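Local structure of uncharacterized protein MJ1480 (Methanocaldococcus jannaschii, 3MGJ) at residues A[3-8]-A[48-53]. The protein probably converts ornithine to proline with release of ammonia, using NAD(+), as an archaeal ornithine cyclodeaminase, of which this chain is the N-terminal Saccharop_dh_N domain. Sequence-based numbering, arbitrary orientation.
Sequences MREIEL and YAKILV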
HETATM    1  N   MSE A   3       4.821 -10.689 -18.946  1.00 39.90           N
HETATM    2  CA  MSE A   3       4.476  -9.694 -17.933  1.00 36.33           C
HETATM    3  C   MSE A   3       3.507  -8.661 -18.441  1.00 34.28           C
HETATM    4  O   MSE A   3       3.697  -8.122 -19.515  1.00 39.44           O
HETATM    5  CB  MSE A   3       5.705  -8.909 -17.513  1.00 40.69           C
HETATM    6  CG  MSE A   3       6.896  -9.732 -17.098  1.00 50.25           C
HETATM    7 SE   MSE A   3       8.425  -8.535 -16.962  1.00 78.75          SE
HETATM    8  CE  MSE A   3       9.672  -9.546 -18.094  1.00 53.23           C
ATOM      9  N   ARG A   4       2.493  -8.353 -17.651  1.00 29.67           N
ATOM     10  CA  ARG A   4       1.725  -7.148 -17.869  1.00 33.74           C
ATOM     11  C   ARG A   4       1.585  -6.413 -16.555  1.00 31.64           C
ATOM     12  O   ARG A   4       1.679  -7.007 -15.504  1.00 33.67           O
ATOM     13  CB  ARG A   4       0.347  -7.437 -18.471  1.00 41.68           C
ATOM     14  CG  ARG A   4      -0.363  -6.176 -19.010  1.00 46.96           C
ATOM     15  CD  ARG A   4      -1.639  -6.490 -19.811  1.00 53.62           C
ATOM     16  NE  ARG A   4      -1.408  -6.753 -21.242  1.00 65.57           N
ATOM     17  CZ  ARG A   4      -1.467  -7.955 -21.819  1.00 60.10           C
ATOM     18  NH1 ARG A   4      -1.742  -9.033 -21.097  1.00 57.68           N
ATOM     19  NH2 ARG A   4      -1.255  -8.079 -23.124  1.00 54.92           N
ATOM     20  N   GLU A   5       1.361  -5.112 -16.627  1.00 33.55           N
ATOM     21  CA  GLU A   5       1.260  -4.283 -15.442  1.00 30.86           C
ATOM     22  C   GLU A   5      -0.189  -3.892 -15.230  1.00 32.05           C
ATOM     23  O   GLU A   5      -0.877  -3.523 -16.173  1.00 33.78           O
ATOM     24  CB  GLU A   5       2.112  -3.042 -15.641  1.00 32.14           C
ATOM     25  CG  GLU A   5       2.499  -2.340 -14.372  1.00 34.56           C
ATOM     26  CD  GLU A   5       3.254  -1.039 -14.638  1.00 40.98           C
ATOM     27  OE1 GLU A   5       3.624  -0.799 -15.816  1.00 39.09           O
ATOM     28  OE2 GLU A   5       3.476  -0.261 -13.672  1.00 42.62           O
ATOM     29  N   ILE A   6      -0.674  -3.996 -13.999  1.00 31.41           N
ATOM     30  CA  ILE A   6      -2.041  -3.576 -13.706  1.00 31.74           C
ATOM     31  C   ILE A   6      -2.040  -2.498 -12.653  1.00 29.05           C
ATOM     32  O   ILE A   6      -1.028  -2.243 -12.034  1.00 29.75           O
ATOM     33  CB  ILE A   6      -2.944  -4.744 -13.230  1.00 32.16           C
ATOM     34  CG1 ILE A   6      -2.558  -5.180 -11.823  1.00 30.39           C
ATOM     35  CG2 ILE A   6      -2.848  -5.890 -14.190  1.00 34.11           C
ATOM     36  CD1 ILE A   6      -3.665  -5.806 -11.071  1.00 29.44           C
ATOM     37  N   GLU A   7      -3.181  -1.867 -12.442  1.00 30.17           N
ATOM     38  CA  GLU A   7      -3.286  -0.860 -11.404  1.00 30.87           C
ATOM     39  C   GLU A   7      -4.588  -0.999 -10.656  1.00 30.49           C
ATOM     40  O   GLU A   7      -5.628  -1.140 -11.259  1.00 32.28           O
ATOM     41  CB  GLU A   7      -3.175   0.508 -12.031  1.00 31.10           C
ATOM     42  CG  GLU A   7      -3.374   1.651 -11.115  1.00 33.66           C
ATOM     43  CD  GLU A   7      -3.069   2.934 -11.840  1.00 43.88           C
ATOM     44  OE1 GLU A   7      -1.873   3.170 -12.096  1.00 48.98           O
ATOM     45  OE2 GLU A   7      -4.010   3.685 -12.200  1.00 49.67           O
ATOM     46  N   LEU A   8      -4.522  -1.025  -9.333  1.00 30.18           N
ATOM     47  CA  LEU A   8      -5.736  -0.961  -8.535  1.00 32.13           C
ATOM     48  C   LEU A   8      -5.934   0.475  -8.165  1.00 31.29           C
ATOM     49  O   LEU A   8      -4.978   1.215  -8.027  1.00 32.15           O
ATOM     50  CB  LEU A   8      -5.639  -1.796  -7.262  1.00 32.63           C
ATOM     51  CG  LEU A   8      -5.697  -3.312  -7.393  1.00 31.31           C
ATOM     52  CD1 LEU A   8      -6.565  -3.665  -8.567  1.00 35.91           C
ATOM     53  CD2 LEU A   8      -4.323  -3.864  -7.591  1.00 29.91           C
ATOM     54  N   TYR A  48      -3.603   4.443  -5.154  1.00 35.32           N
ATOM     55  CA  TYR A  48      -3.441   3.515  -6.254  1.00 35.43           C
ATOM     56  C   TYR A  48      -2.213   2.646  -6.078  1.00 33.19           C
ATOM     57  O   TYR A  48      -1.250   3.036  -5.439  1.00 36.18           O
ATOM     58  CB  TYR A  48      -3.477   4.224  -7.622  1.00 36.83           C
ATOM     59  CG  TYR A  48      -2.258   5.031  -7.984  1.00 42.02           C
ATOM     60  CD1 TYR A  48      -1.059   4.406  -8.324  1.00 42.64           C
ATOM     61  CD2 TYR A  48      -2.305   6.418  -8.032  1.00 48.95           C
ATOM     62  CE1 TYR A  48       0.067   5.139  -8.673  1.00 44.93           C
ATOM     63  CE2 TYR A  48      -1.173   7.169  -8.387  1.00 51.16           C
ATOM     64  CZ  TYR A  48       0.004   6.517  -8.699  1.00 52.59           C
ATOM     65  OH  TYR A  48       1.123   7.237  -9.046  1.00 60.59           O
ATOM     66  N   ALA A  49      -2.277   1.442  -6.613  1.00 31.87           N
ATOM     67  CA  ALA A  49      -1.146   0.548  -6.597  1.00 29.99           C
ATOM     68  C   ALA A  49      -0.882   0.050  -8.012  1.00 28.54           C
ATOM     69  O   ALA A  49      -1.805  -0.303  -8.728  1.00 29.96           O
ATOM     70  CB  ALA A  49      -1.439  -0.605  -5.678  1.00 29.86           C
ATOM     71  N   LYS A  50       0.376   0.050  -8.424  1.00 28.19           N
ATOM     72  CA  LYS A  50       0.760  -0.636  -9.646  1.00 26.89           C
ATOM     73  C   LYS A  50       1.454  -1.955  -9.304  1.00 26.35           C
ATOM     74  O   LYS A  50       2.388  -2.000  -8.526  1.00 28.34           O
ATOM     75  CB  LYS A  50       1.673   0.222 -10.507  1.00 28.77           C
ATOM     76  CG  LYS A  50       1.059   1.464 -11.041  1.00 30.18           C
ATOM     77  CD  LYS A  50       2.027   2.117 -11.993  1.00 35.26           C
ATOM     78  CE  LYS A  50       1.395   3.296 -12.714  1.00 40.30           C
ATOM     79  NZ  LYS A  50       1.813   4.606 -12.163  1.00 47.73           N
ATOM     80  N   ILE A  51       0.973  -3.029  -9.900  1.00 26.10           N
ATOM     81  CA  ILE A  51       1.470  -4.355  -9.647  1.00 25.66           C
ATOM     82  C   ILE A  51       1.781  -4.979 -10.984  1.00 28.61           C
ATOM     83  O   ILE A  51       0.962  -4.931 -11.898  1.00 27.63           O
ATOM     84  CB  ILE A  51       0.390  -5.209  -8.994  1.00 23.60           C
ATOM     85  CG1 ILE A  51      -0.004  -4.608  -7.652  1.00 24.68           C
ATOM     86  CG2 ILE A  51       0.842  -6.642  -8.875  1.00 25.42           C
ATOM     87  CD1 ILE A  51      -1.361  -5.020  -7.194  1.00 23.45           C
ATOM     88  N   LEU A  52       2.977  -5.547 -11.080  1.00 28.42           N
ATOM     89  CA  LEU A  52       3.406  -6.340 -12.216  1.00 28.22           C
ATOM     90  C   LEU A  52       3.026  -7.796 -11.987  1.00 30.29           C
ATOM     91  O   LEU A  52       3.290  -8.350 -10.926  1.00 31.04           O
ATOM     92  CB  LEU A  52       4.910  -6.227 -12.331  1.00 30.41           C
ATOM     93  CG  LEU A  52       5.669  -6.731 -13.544  1.00 32.70           C
ATOM     94  CD1 LEU A  52       5.494  -5.765 -14.691  1.00 30.75           C
ATOM     95  CD2 LEU A  52       7.127  -6.834 -13.137  1.00 32.06           C
ATOM     96  N   VAL A  53       2.390  -8.405 -12.983  1.00 31.80           N
ATOM     97  CA  VAL A  53       1.931  -9.785 -12.905  1.00 29.88           C
ATOM     98  C   VAL A  53       2.777 -10.604 -13.842  1.00 30.65           C
ATOM     99  O   VAL A  53       3.003 -10.213 -14.968  1.00 33.03           O
ATOM    100  CB  VAL A  53       0.461  -9.908 -13.339  1.00 29.22           C
ATOM    101  CG1 VAL A  53       0.013 -11.353 -13.297  1.00 30.99           C
ATOM    102  CG2 VAL A  53      -0.410  -9.078 -12.447  1.00 30.14           C
TER
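Lys50 runs beside Glu7, its non-hydrogen-bonded partner, the two side chains pointing the same way from the sheet. Glu7 OE1 lies 3.3 Å from Lys50 CE but 4.0 Å from Lys50 NZ, a long salt bridge; the stronger polar partner of NZ is Glu36, also a salt bridge. Glu5 crosses the lysine obliquely: with CG anti to the backbone N (chi1 -160°) and the chain extended, its OE2 comes 3.3 Å from Lys50 CD, touching methylenes rather than the ammonium. An alanine in place of Lys50 would probably leave Glu7 and Glu36 without their shared positive mate and Glu5 OE2 without the CG and CD methylenes it rests on. On the other face Ile6 and Ile51 lie side by side, CG1 of Ile6 4.1 Å from CB of Ile51. Backbone hydrogen bonds join Arg4-Val53, Ile6-Ile51 and Leu8-Ala49; that from Ile6 N to Ile51 O, at 2.8 Å, is nearly straight (176°), whereas Arg4 N to Val53 O is weak. These are the two central strands of a ferredoxin-like four-stranded antiparallel sheet, 31-38 flanking 48-53 and 78-83 flanking 3-8; helix 58-74 covers the Ile6 and Val53 face through Leu65, and its Asp62 pairs with Arg4.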